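PDB 3F1X: serine acetyltransferase from Bacteroides vulgatus ATCC 8482, which probably transfers an acetyl group to L-serine, the acyltransfer step that leads to cysteine in bacterial amino-acid biosynthesis. Local coordinates for residues I53-F58 with E125-L130; T78-L83 with L115-I120; R164-L169 with F180-A185; H201-D206 with V223-G228; G268-G273 with T285-A290. All coordinates share one frame; numbering follows the deposited sequence.

Contact 1. Residues I53-F58 with E125-L130; sequences IFPGYF and ELRRIL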
# COMPACT_ATOMS: atom_id res chain seq x y z
N ILE A 53 19.72 6.81 -15.45
CA ILE A 53 21.14 7.11 -15.50
C ILE A 53 21.97 5.83 -15.36
O ILE A 53 22.98 5.66 -16.03
CB ILE A 53 21.53 8.11 -14.40
CG1 ILE A 53 20.92 9.48 -14.71
CG2 ILE A 53 23.07 8.18 -14.25
CD1 ILE A 53 20.91 10.46 -13.53
N PHE A 54 21.54 4.94 -14.47
CA PHE A 54 22.23 3.67 -14.25
C PHE A 54 21.26 2.55 -14.60
O PHE A 54 20.72 1.89 -13.72
CB PHE A 54 22.63 3.55 -12.78
CG PHE A 54 23.51 4.66 -12.29
CD1 PHE A 54 24.82 4.78 -12.74
CD2 PHE A 54 23.02 5.58 -11.37
CE1 PHE A 54 25.64 5.82 -12.28
CE2 PHE A 54 23.82 6.63 -10.90
CZ PHE A 54 25.13 6.75 -11.35
N PRO A 55 21.04 2.32 -15.90
CA PRO A 55 20.12 1.28 -16.36
C PRO A 55 20.38 -0.13 -15.84
O PRO A 55 21.50 -0.63 -15.89
CB PRO A 55 20.21 1.37 -17.88
CG PRO A 55 21.61 1.85 -18.11
CD PRO A 55 21.80 2.90 -17.03
N GLY A 56 19.32 -0.77 -15.35
CA GLY A 56 19.46 -2.11 -14.84
C GLY A 56 19.85 -2.20 -13.37
O GLY A 56 19.71 -3.26 -12.77
N TYR A 57 20.34 -1.11 -12.79
CA TYR A 57 20.73 -1.11 -11.38
C TYR A 57 19.57 -0.67 -10.52
O TYR A 57 19.32 -1.23 -9.45
CB TYR A 57 21.92 -0.19 -11.13
CG TYR A 57 23.25 -0.85 -11.39
CD1 TYR A 57 23.85 -0.79 -12.65
CD2 TYR A 57 23.89 -1.57 -10.39
CE1 TYR A 57 25.07 -1.43 -12.89
CE2 TYR A 57 25.10 -2.21 -10.63
CZ TYR A 57 25.69 -2.15 -11.88
OH TYR A 57 26.88 -2.79 -12.10
N PHE A 58 18.86 0.34 -11.00
CA PHE A 58 17.69 0.87 -10.33
C PHE A 58 16.56 0.67 -11.32
O PHE A 58 15.38 0.83 -10.98
CB PHE A 58 17.86 2.37 -10.04
CG PHE A 58 18.89 2.68 -8.99
CD1 PHE A 58 18.58 2.54 -7.64
CD2 PHE A 58 20.16 3.12 -9.36
CE1 PHE A 58 19.53 2.84 -6.65
CE2 PHE A 58 21.12 3.43 -8.38
CZ PHE A 58 20.81 3.28 -7.02
N GLU A 125 24.27 13.42 -20.48
CA GLU A 125 25.43 14.15 -19.97
C GLU A 125 25.59 13.88 -18.48
O GLU A 125 26.70 13.70 -17.99
CB GLU A 125 25.25 15.65 -20.23
CG GLU A 125 26.38 16.54 -19.71
CD GLU A 125 27.72 16.24 -20.35
OE1 GLU A 125 27.76 15.97 -21.57
OE2 GLU A 125 28.75 16.29 -19.64
N LEU A 126 24.48 13.85 -17.74
CA LEU A 126 24.55 13.58 -16.32
C LEU A 126 25.17 12.21 -16.09
O LEU A 126 25.97 12.02 -15.19
CB LEU A 126 23.16 13.65 -15.69
CG LEU A 126 22.55 15.06 -15.63
CD1 LEU A 126 21.16 14.99 -15.03
CD2 LEU A 126 23.43 15.97 -14.80
N ARG A 127 24.80 11.25 -16.94
CA ARG A 127 25.34 9.90 -16.84
C ARG A 127 26.85 9.93 -17.03
O ARG A 127 27.58 9.24 -16.33
CB ARG A 127 24.71 8.98 -17.89
CG ARG A 127 25.32 7.59 -17.94
CD ARG A 127 24.80 6.81 -19.14
NE ARG A 127 23.42 6.39 -18.97
CZ ARG A 127 22.72 5.73 -19.89
NH1 ARG A 127 23.27 5.43 -21.05
NH2 ARG A 127 21.46 5.39 -19.65
N ARG A 128 27.30 10.73 -18.00
CA ARG A 128 28.73 10.86 -18.28
C ARG A 128 29.49 11.44 -17.09
O ARG A 128 30.58 10.97 -16.76
CB ARG A 128 28.98 11.75 -19.49
CG ARG A 128 28.42 11.22 -20.80
CD ARG A 128 28.84 12.10 -21.96
NE ARG A 128 28.05 11.80 -23.15
CZ ARG A 128 27.14 12.61 -23.67
NH1 ARG A 128 26.90 13.78 -23.11
NH2 ARG A 128 26.46 12.24 -24.74
N ILE A 129 28.92 12.45 -16.45
CA ILE A 129 29.59 13.07 -15.31
C ILE A 129 29.57 12.15 -14.10
O ILE A 129 30.59 11.92 -13.47
CB ILE A 129 28.94 14.41 -14.93
CG1 ILE A 129 28.96 15.37 -16.12
CG2 ILE A 129 29.71 15.03 -13.76
CD1 ILE A 129 28.27 16.70 -15.88
N LEU A 130 28.39 11.62 -13.78
CA LEU A 130 28.26 10.74 -12.64
C LEU A 130 29.18 9.54 -12.80
O LEU A 130 29.70 9.03 -11.82
CB LEU A 130 26.81 10.30 -12.47
CG LEU A 130 25.91 11.47 -12.05
CD1 LEU A 130 24.45 11.05 -12.09
CD2 LEU A 130 26.31 11.91 -10.66
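Ile53, the last residue of helix 39-53, packs its side chain on helix 123-139 at Arg127 and Leu130. This apolar half is the close one: with CG2 anti to the backbone N, Ile53 CG2 reaches Leu130 CD1 at 3.8 Å, and the two side chains cross at about a right angle. Ile53 CD1 meets the same Leu130 methyl at 3.9 Å. Phe54 adds its CZ, 4.1 Å from Leu130 CB, while Ile53 CG2 sits over the centre of the Phe54 ring, 3.7 Å above its plane. The polar half is looser. Arg127 NE gives Ile53 O a weak hydrogen bond of 3.1 Å, bent to 134° at the hydrogen, and the Arg127 guanidinium meets the partly exposed Pro55 tip to tip, with NH2 3.6 Å from Pro55 CD. The firmer partners of the Arg127 guanidinium lie outside the two segments: NH2 bonds to Ile52 O, and NH1 to Leu17 O and Ser20 OG of a second subunit. Arg127 thus meets the carbonyls of Ile52 and Ile53 at the C-terminal end of helix 39-53, tying two helices of the alpha-helical N-terminal domain of serine acetyltransferases.

Contact 2. Residues T78-L83 with L115-I120; sequences TLFGLL and LAARFI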
# COMPACT_ATOMS: atom_id res chain seq x y z
N THR A 78 7.44 8.17 -17.63
CA THR A 78 6.89 8.35 -16.29
C THR A 78 7.53 9.59 -15.66
O THR A 78 6.86 10.43 -15.06
CB THR A 78 7.19 7.14 -15.39
OG1 THR A 78 6.79 5.93 -16.04
CG2 THR A 78 6.46 7.28 -14.06
N LEU A 79 8.85 9.69 -15.82
CA LEU A 79 9.60 10.82 -15.29
C LEU A 79 9.09 12.13 -15.89
O LEU A 79 8.92 13.13 -15.19
CB LEU A 79 11.09 10.66 -15.60
CG LEU A 79 11.96 11.87 -15.26
CD1 LEU A 79 11.81 12.22 -13.80
CD2 LEU A 79 13.43 11.57 -15.58
N PHE A 80 8.87 12.13 -17.20
CA PHE A 80 8.39 13.32 -17.87
C PHE A 80 7.07 13.83 -17.30
O PHE A 80 6.92 15.03 -17.07
CB PHE A 80 8.21 13.04 -19.36
CG PHE A 80 7.65 14.20 -20.11
CD1 PHE A 80 8.32 15.42 -20.15
CD2 PHE A 80 6.43 14.09 -20.79
CE1 PHE A 80 7.80 16.51 -20.84
CE2 PHE A 80 5.90 15.18 -21.49
CZ PHE A 80 6.59 16.39 -21.51
N GLY A 81 6.12 12.92 -17.12
CA GLY A 81 4.83 13.30 -16.57
C GLY A 81 4.97 13.87 -15.17
O GLY A 81 4.46 14.95 -14.88
N LEU A 82 5.66 13.14 -14.31
CA LEU A 82 5.88 13.55 -12.93
C LEU A 82 6.64 14.87 -12.83
O LEU A 82 6.24 15.77 -12.10
CB LEU A 82 6.65 12.46 -12.17
CG LEU A 82 5.97 11.56 -11.13
CD1 LEU A 82 4.53 11.31 -11.47
CD2 LEU A 82 6.74 10.25 -11.01
N LEU A 83 7.74 14.97 -13.57
CA LEU A 83 8.56 16.17 -13.53
C LEU A 83 7.84 17.41 -14.05
O LEU A 83 8.09 18.52 -13.58
CB LEU A 83 9.87 15.97 -14.31
CG LEU A 83 10.88 17.12 -14.27
CD1 LEU A 83 11.30 17.43 -12.82
CD2 LEU A 83 12.09 16.74 -15.09
N LEU A 115 10.43 22.49 -20.04
CA LEU A 115 11.55 22.50 -19.12
C LEU A 115 11.83 21.06 -18.70
O LEU A 115 12.99 20.64 -18.61
CB LEU A 115 11.24 23.36 -17.88
CG LEU A 115 11.17 24.88 -18.04
CD1 LEU A 115 10.84 25.52 -16.70
CD2 LEU A 115 12.49 25.42 -18.56
N ALA A 116 10.77 20.30 -18.44
CA ALA A 116 10.93 18.90 -18.04
C ALA A 116 11.62 18.11 -19.14
O ALA A 116 12.49 17.28 -18.88
CB ALA A 116 9.58 18.29 -17.71
N ALA A 117 11.24 18.38 -20.39
CA ALA A 117 11.85 17.69 -21.52
C ALA A 117 13.32 18.12 -21.66
O ALA A 117 14.19 17.31 -21.95
CB ALA A 117 11.07 17.98 -22.80
N ARG A 118 13.57 19.41 -21.44
CA ARG A 118 14.93 19.95 -21.52
C ARG A 118 15.81 19.23 -20.49
O ARG A 118 16.95 18.87 -20.77
CB ARG A 118 14.95 21.45 -21.23
CG ARG A 118 14.17 22.32 -22.22
CD ARG A 118 14.84 22.42 -23.58
NE ARG A 118 14.10 23.27 -24.52
CZ ARG A 118 14.44 23.45 -25.79
NH1 ARG A 118 15.52 22.85 -26.28
NH2 ARG A 118 13.69 24.22 -26.58
N PHE A 119 15.27 19.03 -19.29
CA PHE A 119 16.03 18.34 -18.26
C PHE A 119 16.37 16.93 -18.72
O PHE A 119 17.51 16.49 -18.60
CB PHE A 119 15.24 18.24 -16.96
CG PHE A 119 15.87 17.32 -15.96
CD1 PHE A 119 16.98 17.74 -15.24
CD2 PHE A 119 15.41 16.01 -15.81
CE1 PHE A 119 17.65 16.85 -14.37
CE2 PHE A 119 16.06 15.12 -14.95
CZ PHE A 119 17.18 15.54 -14.23
N ILE A 120 15.37 16.22 -19.22
CA ILE A 120 15.56 14.86 -19.68
C ILE A 120 16.64 14.74 -20.75
O ILE A 120 17.36 13.75 -20.80
CB ILE A 120 14.24 14.25 -20.18
CG1 ILE A 120 13.34 13.93 -18.98
CG2 ILE A 120 14.52 12.98 -21.00
CD1 ILE A 120 11.91 13.65 -19.33
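Phe80 of helix 68-93 packs against Ala116, Ala117 and Ile120 of helix 109-120, in a pair of packed helices of the alpha-helical N-terminal domain. The two short segments approach to 9.2 Å between axes, with an angle of 138° between their directions, and no hydrogen bond crosses between them. The Phe80 side chain can be followed outward. Its CB lies 3.8 Å from Ile120 CD1, and the two side chains cross at about a right angle. CG is anti to the backbone N (chi1 177°), directed to the partner helix; in the ring, CD1 meets the Ala116 methyl at 4.0 Å, and CE1 is 4.1 Å from Ala117 CB. Ala117 N stands at the edge of the ring, near its plane. The same ring meets Tyr6 of a second subunit, their planes at about 45°, and packs on Leu10 of that subunit. An alanine in place of Phe80 would probably open a gap beside Ala116 and Ala117 and leave Tyr6 of the second subunit without its ring partner, although the CB contact with Ile120 could remain. Ile120 also meets Leu79: the two slide past each other in opposite directions, Leu79 CD2 coming to 4.1 Å from Ile120 CG1. Leu83 spans Ala116 and Phe119: its CG is 3.9 Å from Ala116 CB, and its CD2 approaches Phe119 CD2 to 3.5 Å, obliquely to the ring.

Contact 3. Residues R164-L169 with F180-A185; sequences RIAHEL and FITEMA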
# COMPACT_ATOMS: atom_id res chain seq x y z
N ARG A 164 23.64 16.84 -8.74
CA ARG A 164 23.77 17.15 -10.16
C ARG A 164 22.41 17.26 -10.84
O ARG A 164 22.24 18.04 -11.77
CB ARG A 164 24.65 16.11 -10.87
CG ARG A 164 26.10 16.14 -10.37
CD ARG A 164 27.06 15.53 -11.39
NE ARG A 164 28.40 15.32 -10.86
CZ ARG A 164 29.28 16.28 -10.59
NH1 ARG A 164 28.96 17.55 -10.81
NH2 ARG A 164 30.47 15.98 -10.11
N ILE A 165 21.44 16.49 -10.37
CA ILE A 165 20.10 16.57 -10.93
C ILE A 165 19.48 17.93 -10.57
O ILE A 165 18.91 18.62 -11.43
CB ILE A 165 19.20 15.44 -10.37
CG1 ILE A 165 19.58 14.11 -11.02
CG2 ILE A 165 17.73 15.76 -10.62
CD1 ILE A 165 18.93 12.91 -10.40
N ALA A 166 19.64 18.32 -9.31
CA ALA A 166 19.10 19.57 -8.81
C ALA A 166 19.78 20.77 -9.44
O ALA A 166 19.13 21.76 -9.76
CB ALA A 166 19.22 19.62 -7.28
N HIS A 167 21.09 20.69 -9.62
CA HIS A 167 21.85 21.78 -10.21
C HIS A 167 21.35 22.10 -11.62
O HIS A 167 21.14 23.26 -11.96
CB HIS A 167 23.34 21.43 -10.26
CG HIS A 167 24.22 22.57 -10.67
ND1 HIS A 167 25.02 22.54 -11.79
CD2 HIS A 167 24.46 23.77 -10.08
CE1 HIS A 167 25.71 23.66 -11.88
NE2 HIS A 167 25.39 24.42 -10.85
N GLU A 168 21.15 21.05 -12.42
CA GLU A 168 20.68 21.21 -13.79
C GLU A 168 19.31 21.88 -13.79
O GLU A 168 19.04 22.78 -14.59
CB GLU A 168 20.62 19.83 -14.47
CG GLU A 168 20.21 19.85 -15.93
CD GLU A 168 21.00 20.87 -16.75
OE1 GLU A 168 22.24 20.90 -16.66
OE2 GLU A 168 20.36 21.65 -17.50
N LEU A 169 18.45 21.45 -12.88
CA LEU A 169 17.11 22.03 -12.75
C LEU A 169 17.24 23.51 -12.39
O LEU A 169 16.48 24.35 -12.87
CB LEU A 169 16.33 21.26 -11.68
CG LEU A 169 15.14 20.38 -12.05
CD1 LEU A 169 15.13 20.02 -13.52
CD2 LEU A 169 15.18 19.12 -11.19
N PHE A 180 14.55 21.31 -2.81
CA PHE A 180 13.74 20.21 -2.33
C PHE A 180 14.51 18.92 -2.55
O PHE A 180 14.62 18.08 -1.66
CB PHE A 180 12.45 20.15 -3.13
CG PHE A 180 11.23 20.33 -2.31
CD1 PHE A 180 10.67 19.26 -1.62
CD2 PHE A 180 10.62 21.58 -2.22
CE1 PHE A 180 9.52 19.42 -0.86
CE2 PHE A 180 9.47 21.76 -1.46
CZ PHE A 180 8.92 20.68 -0.77
N ILE A 181 15.03 18.77 -3.76
CA ILE A 181 15.78 17.59 -4.12
C ILE A 181 17.07 17.39 -3.32
O ILE A 181 17.36 16.27 -2.91
CB ILE A 181 16.06 17.57 -5.65
CG1 ILE A 181 14.73 17.35 -6.38
CG2 ILE A 181 17.11 16.51 -5.99
CD1 ILE A 181 14.82 17.28 -7.90
N THR A 182 17.84 18.46 -3.07
CA THR A 182 19.06 18.28 -2.30
C THR A 182 18.78 18.00 -0.83
O THR A 182 19.49 17.22 -0.20
CB THR A 182 20.05 19.48 -2.42
OG1 THR A 182 19.39 20.70 -2.04
CG2 THR A 182 20.59 19.59 -3.84
N GLU A 183 17.75 18.63 -0.28
CA GLU A 183 17.41 18.39 1.12
C GLU A 183 16.94 16.95 1.28
O GLU A 183 17.06 16.37 2.36
CB GLU A 183 16.33 19.36 1.60
CG GLU A 183 16.83 20.79 1.73
CD GLU A 183 17.90 20.93 2.80
OE1 GLU A 183 18.54 22.00 2.86
OE2 GLU A 183 18.10 19.98 3.58
N MSE A 184 16.41 16.38 0.19
CA MSE A 184 15.96 15.00 0.21
C MSE A 184 17.16 14.09 0.41
O MSE A 184 17.11 13.13 1.19
CB MSE A 184 15.27 14.66 -1.12
CG MSE A 184 13.86 14.13 -0.97
SE MSE A 184 13.06 13.75 -2.69
CE MSE A 184 14.03 12.12 -3.10
N ALA A 185 18.25 14.39 -0.30
CA ALA A 185 19.49 13.62 -0.17
C ALA A 185 20.07 13.88 1.22
O ALA A 185 20.61 12.99 1.85
CB ALA A 185 20.49 14.06 -1.24
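Ala166 and Ile181 bring two nearly antiparallel helices together, their CA atoms 6.1 Å apart, the axes of the short segments 9.0 Å apart at closest and their directions 168° from each other. The small side chain of Ala166 is consistent with this spacing. Its CB touches two methyls of the facing helix, Thr182 CG2 at 3.7 Å and Ile181 CG2 at 4.0 Å. Thr182 presents carbon here because its OG1 lies between the backbone N and the carbonyl carbon (chi1 55°), where it bonds to Arg179 O of its own helix, which leaves CG2 beside the backbone N. Ile181 divides its branches. While CG2 faces Ala166, CD1 extends to Leu169 CD2 at 3.8 Å, the two side chains crossing at about a right angle, and Ile165 CG2 is a more distant neighbour of the same CD1 at 4.3 Å. No hydrogen bond links the two segments, and the touching residues are all buried. Ile181 O does have a polar partner further back on helix 155-171, Asn162 ND2. Phe119 of helix 109-120 packs on Ile165 and Leu169, and Ala49 of helix 39-53 also touches Ile165. The arrangement is a helical hairpin, formed by helices 155-171 and 177-189, the last two helices before the chain enters the left-handed beta-helix of this family.

Contact 4. Residues H201-D206 with V223-G228; sequences HHFTID and VKLYQG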
# COMPACT_ATOMS: atom_id res chain seq x y z
N HIS A 201 34.31 17.33 -12.16
CA HIS A 201 34.26 15.90 -12.41
C HIS A 201 35.05 15.10 -11.38
O HIS A 201 35.78 15.67 -10.56
CB HIS A 201 34.78 15.59 -13.82
CG HIS A 201 33.87 16.04 -14.91
ND1 HIS A 201 33.09 17.17 -14.81
CD2 HIS A 201 33.64 15.53 -16.15
CE1 HIS A 201 32.41 17.34 -15.94
NE2 HIS A 201 32.73 16.36 -16.76
N HIS A 202 34.88 13.78 -11.41
CA HIS A 202 35.58 12.89 -10.50
C HIS A 202 35.51 13.40 -9.06
O HIS A 202 36.52 13.48 -8.37
CB HIS A 202 37.04 12.75 -10.93
CG HIS A 202 37.20 12.16 -12.30
ND1 HIS A 202 37.04 12.90 -13.45
CD2 HIS A 202 37.46 10.89 -12.70
CE1 HIS A 202 37.20 12.11 -14.50
NE2 HIS A 202 37.45 10.89 -14.07
N PHE A 203 34.31 13.76 -8.63
CA PHE A 203 34.12 14.25 -7.27
C PHE A 203 33.75 13.06 -6.39
O PHE A 203 33.01 12.18 -6.80
CB PHE A 203 33.00 15.28 -7.25
CG PHE A 203 32.70 15.82 -5.87
CD1 PHE A 203 33.68 16.51 -5.15
CD2 PHE A 203 31.44 15.63 -5.30
CE1 PHE A 203 33.41 17.03 -3.88
CE2 PHE A 203 31.16 16.14 -4.02
CZ PHE A 203 32.15 16.84 -3.31
N THR A 204 34.28 13.02 -5.18
CA THR A 204 33.95 11.93 -4.29
C THR A 204 33.83 12.40 -2.85
O THR A 204 34.52 13.33 -2.42
CB THR A 204 35.00 10.79 -4.39
OG1 THR A 204 34.52 9.63 -3.71
CG2 THR A 204 36.30 11.22 -3.77
N ILE A 205 32.92 11.77 -2.12
CA ILE A 205 32.70 12.08 -0.71
C ILE A 205 32.79 10.74 0.00
O ILE A 205 32.03 9.82 -0.28
CB ILE A 205 31.30 12.69 -0.48
CG1 ILE A 205 31.24 14.08 -1.14
CG2 ILE A 205 31.01 12.77 1.01
CD1 ILE A 205 29.86 14.73 -1.11
N ASP A 206 33.75 10.62 0.92
CA ASP A 206 33.95 9.39 1.66
C ASP A 206 33.11 9.38 2.93
O ASP A 206 33.29 10.24 3.79
CB ASP A 206 35.43 9.23 2.03
CG ASP A 206 35.88 7.79 2.02
OD1 ASP A 206 35.09 6.90 2.41
OD2 ASP A 206 37.04 7.55 1.62
N VAL A 223 38.30 16.09 -6.59
CA VAL A 223 38.33 16.54 -5.21
C VAL A 223 37.65 15.51 -4.32
O VAL A 223 36.66 14.89 -4.73
CB VAL A 223 37.63 17.91 -5.04
CG1 VAL A 223 37.63 18.33 -3.57
CG2 VAL A 223 38.33 18.96 -5.89
N LYS A 224 38.18 15.31 -3.12
CA LYS A 224 37.62 14.34 -2.18
C LYS A 224 37.38 15.00 -0.83
O LYS A 224 38.26 15.66 -0.29
CB LYS A 224 38.56 13.15 -2.00
CG LYS A 224 38.08 12.15 -0.94
CD LYS A 224 39.07 11.01 -0.70
CE LYS A 224 39.14 10.06 -1.87
NZ LYS A 224 39.90 8.81 -1.51
N LEU A 225 36.18 14.80 -0.29
CA LEU A 225 35.80 15.35 1.00
C LEU A 225 35.40 14.19 1.91
O LEU A 225 34.84 13.20 1.45
CB LEU A 225 34.60 16.29 0.84
CG LEU A 225 34.78 17.80 0.70
CD1 LEU A 225 35.97 18.17 -0.18
CD2 LEU A 225 33.48 18.38 0.15
N TYR A 226 35.70 14.32 3.20
CA TYR A 226 35.35 13.30 4.17
C TYR A 226 34.15 13.77 5.01
O TYR A 226 33.70 14.91 4.88
CB TYR A 226 36.55 13.01 5.08
CG TYR A 226 37.54 12.06 4.46
CD1 TYR A 226 37.57 10.72 4.82
CD2 TYR A 226 38.44 12.50 3.49
CE1 TYR A 226 38.47 9.82 4.23
CE2 TYR A 226 39.35 11.61 2.89
CZ TYR A 226 39.36 10.28 3.27
OH TYR A 226 40.24 9.39 2.69
N GLN A 227 33.66 12.87 5.86
CA GLN A 227 32.52 13.17 6.73
C GLN A 227 32.76 14.44 7.55
O GLN A 227 33.89 14.74 7.94
CB GLN A 227 32.29 11.99 7.70
CG GLN A 227 33.50 11.64 8.57
CD GLN A 227 34.46 10.65 7.91
OE1 GLN A 227 34.43 10.47 6.70
NE2 GLN A 227 35.31 10.01 8.72
N GLY A 228 31.67 15.16 7.82
CA GLY A 228 31.73 16.37 8.62
C GLY A 228 32.40 17.60 8.03
O GLY A 228 32.51 18.63 8.70
O HOH W 1 35.90 16.92 -7.97
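Asp206 N donates to Leu225 O at 2.9 Å, the shortest of three backbone hydrogen bonds that join parallel strands 204-206 and 224-226, a pairing of successive coils characteristic of the left-handed beta-helix of this family. Leu225 N returns a bond to Thr204 O, and Thr204 N binds Val223 O, so Thr204 is held through both amide and carbonyl. Where the backbones part, a water takes over, accepting from Val223 N and donating to His201 O, each at 2.9 Å. Thr204 and Lys224 lie side by side, with Thr204 CG2 tight against Lys224 CG at 3.5 Å. Asp206 and Tyr226 also point the same way: Asp206 CB stands 3.7 Å above one face of the Tyr226 ring, offset toward its rim, in a CH-pi contact, and the carboxylate plane is 23° from the ring plane. A serine in place of Tyr226 would probably leave Asp206 CB without that face and deprive Tyr261 of its stacked partner. Ile205 and Leu225 share the sheet face away from Thr204, Lys224 and Tyr226. Phe203 CZ is 4.0 Å from Leu225 CD2, which lies at the edge of the Phe203 ring. Strand 204-206 is outermost in its sheet within this chain, and strand 224-226 pairs next with strand 259-260; helix 123-139 packs on Thr204 through Ala137, while Phe203 meets helix 155-171 at Ile160 and Arg164.

Contact 5. Residues G268-G273 with T285-A290; sequences GRVTIG and TENVPA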
# COMPACT_ATOMS: atom_id res chain seq x y z
N GLY A 268 34.48 31.31 4.18
CA GLY A 268 34.78 32.62 3.61
C GLY A 268 35.44 32.60 2.25
O GLY A 268 35.31 31.64 1.49
N ARG A 269 36.14 33.69 1.95
CA ARG A 269 36.85 33.85 0.69
C ARG A 269 38.16 33.10 0.82
O ARG A 269 39.23 33.70 0.91
CB ARG A 269 37.13 35.33 0.41
CG ARG A 269 37.83 35.59 -0.91
CD ARG A 269 38.50 36.95 -0.91
NE ARG A 269 39.55 37.03 0.10
CZ ARG A 269 40.67 36.32 0.08
NH1 ARG A 269 40.90 35.46 -0.91
NH2 ARG A 269 41.57 36.45 1.05
N VAL A 270 38.08 31.78 0.86
CA VAL A 270 39.27 30.97 1.00
C VAL A 270 39.46 30.07 -0.21
O VAL A 270 38.50 29.49 -0.72
CB VAL A 270 39.19 30.11 2.27
CG1 VAL A 270 40.32 29.11 2.31
CG2 VAL A 270 39.23 31.00 3.50
N THR A 271 40.70 29.97 -0.67
CA THR A 271 41.04 29.12 -1.80
C THR A 271 42.01 28.05 -1.35
O THR A 271 43.05 28.35 -0.75
CB THR A 271 41.71 29.93 -2.94
OG1 THR A 271 40.78 30.88 -3.45
CG2 THR A 271 42.15 29.00 -4.06
N ILE A 272 41.65 26.79 -1.60
CA ILE A 272 42.53 25.68 -1.25
C ILE A 272 43.21 25.33 -2.57
O ILE A 272 42.56 24.84 -3.50
CB ILE A 272 41.74 24.45 -0.73
CG1 ILE A 272 41.03 24.79 0.57
CG2 ILE A 272 42.68 23.29 -0.52
CD1 ILE A 272 39.81 25.63 0.39
N GLY A 273 44.51 25.61 -2.65
CA GLY A 273 45.28 25.35 -3.86
C GLY A 273 45.28 23.91 -4.33
O GLY A 273 45.15 22.99 -3.52
N THR A 285 40.42 29.50 7.92
CA THR A 285 39.90 30.79 7.49
C THR A 285 40.89 31.55 6.60
O THR A 285 40.65 32.71 6.25
CB THR A 285 39.54 31.68 8.71
OG1 THR A 285 40.74 32.03 9.42
CG2 THR A 285 38.61 30.92 9.65
N GLU A 286 41.97 30.89 6.23
CA GLU A 286 43.00 31.49 5.38
C GLU A 286 43.24 30.63 4.14
O GLU A 286 42.94 29.44 4.15
CB GLU A 286 44.32 31.60 6.15
CG GLU A 286 44.21 32.32 7.47
CD GLU A 286 43.85 33.77 7.29
OE1 GLU A 286 44.70 34.52 6.75
OE2 GLU A 286 42.74 34.16 7.69
N ASN A 287 43.78 31.23 3.09
CA ASN A 287 44.08 30.51 1.86
C ASN A 287 45.09 29.40 2.18
O ASN A 287 45.87 29.52 3.13
CB ASN A 287 44.70 31.44 0.82
CG ASN A 287 43.70 32.44 0.26
OD1 ASN A 287 44.09 33.49 -0.24
ND2 ASN A 287 42.42 32.10 0.33
N VAL A 288 45.07 28.34 1.39
CA VAL A 288 45.99 27.23 1.59
C VAL A 288 46.76 27.04 0.29
O VAL A 288 46.18 26.66 -0.72
CB VAL A 288 45.23 25.92 1.94
CG1 VAL A 288 46.21 24.77 2.13
CG2 VAL A 288 44.41 26.12 3.21
N PRO A 289 48.07 27.33 0.30
CA PRO A 289 48.86 27.18 -0.93
C PRO A 289 48.77 25.79 -1.56
O PRO A 289 48.55 24.80 -0.87
CB PRO A 289 50.28 27.54 -0.49
CG PRO A 289 50.28 27.30 0.99
CD PRO A 289 48.92 27.79 1.41
N ALA A 290 48.92 25.75 -2.87
CA ALA A 290 48.84 24.50 -3.61
C ALA A 290 49.89 23.50 -3.16
O ALA A 290 51.02 23.88 -2.83
CB ALA A 290 48.98 24.77 -5.11
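Val270 carries CG1 anti to the backbone N (chi1 171°) and CG2 beside that N, spreading its two methyls over successive carbonyls of 285-290. Val270 CG1 lies 3.2 Å from Glu286 O, and Val270 CG2 is 3.5 Å from Thr285 O. Beyond these methyl-to-carbonyl contacts the backbones bond directly. Val288 N donates to Thr271 O at 2.9 Å, nearly straight at the hydrogen (175°), and Gly273 N donates to Val288 O at 2.8 Å. Both polar groups of Val288 are therefore used in a single bridge to Ile272. The side chains at the bridge touch only loosely, Ile272 CG2 being 4.4 Å from Val288 CB. Close approach falls instead to Gly273, whose CA is 3.7 Å from Ala290 CA; a CB at Gly273 would clash with Ala290 N. Toward the exposed rim, the Arg269 and Asn287 side chains cross obliquely, with guanidinium and amide planes 80° apart. Strand 271-272 is the last of its sheet within this chain, so residues 285-290 follow the edge of one face of the left-handed beta-helix. On its other side lies strand 253-254, where Ile253 bonds to Val270 and Ile272, while the Ile272 side chain touches Leu254 of that strand and Ile266 of strand 265-267.

Overall arrangement
Contacts 1, 2 and 3 form one continuous helical core, with centres 14 to 16 Å apart. Phe119 of contact 2 joins them, its CE1 4.0 Å from Leu126 CD1 of contact 1 and its CD1 3.4 Å from Leu169 CD1 of contact 3. Arg164 of contact 3 carries the core on to the beta-helix: its CD touches Leu130 CD2 of contact 1 at 3.8 Å, and its NH2 lies 3.9 Å from Phe203 CB of contact 4. Contact 5 stands further along the beta-helix, about 17 Å from contact 4 between centres and about 39 Å from contact 2. Contacts 1, 2 and 4 also touch the second subunit. No bound ligand marks an active site among them.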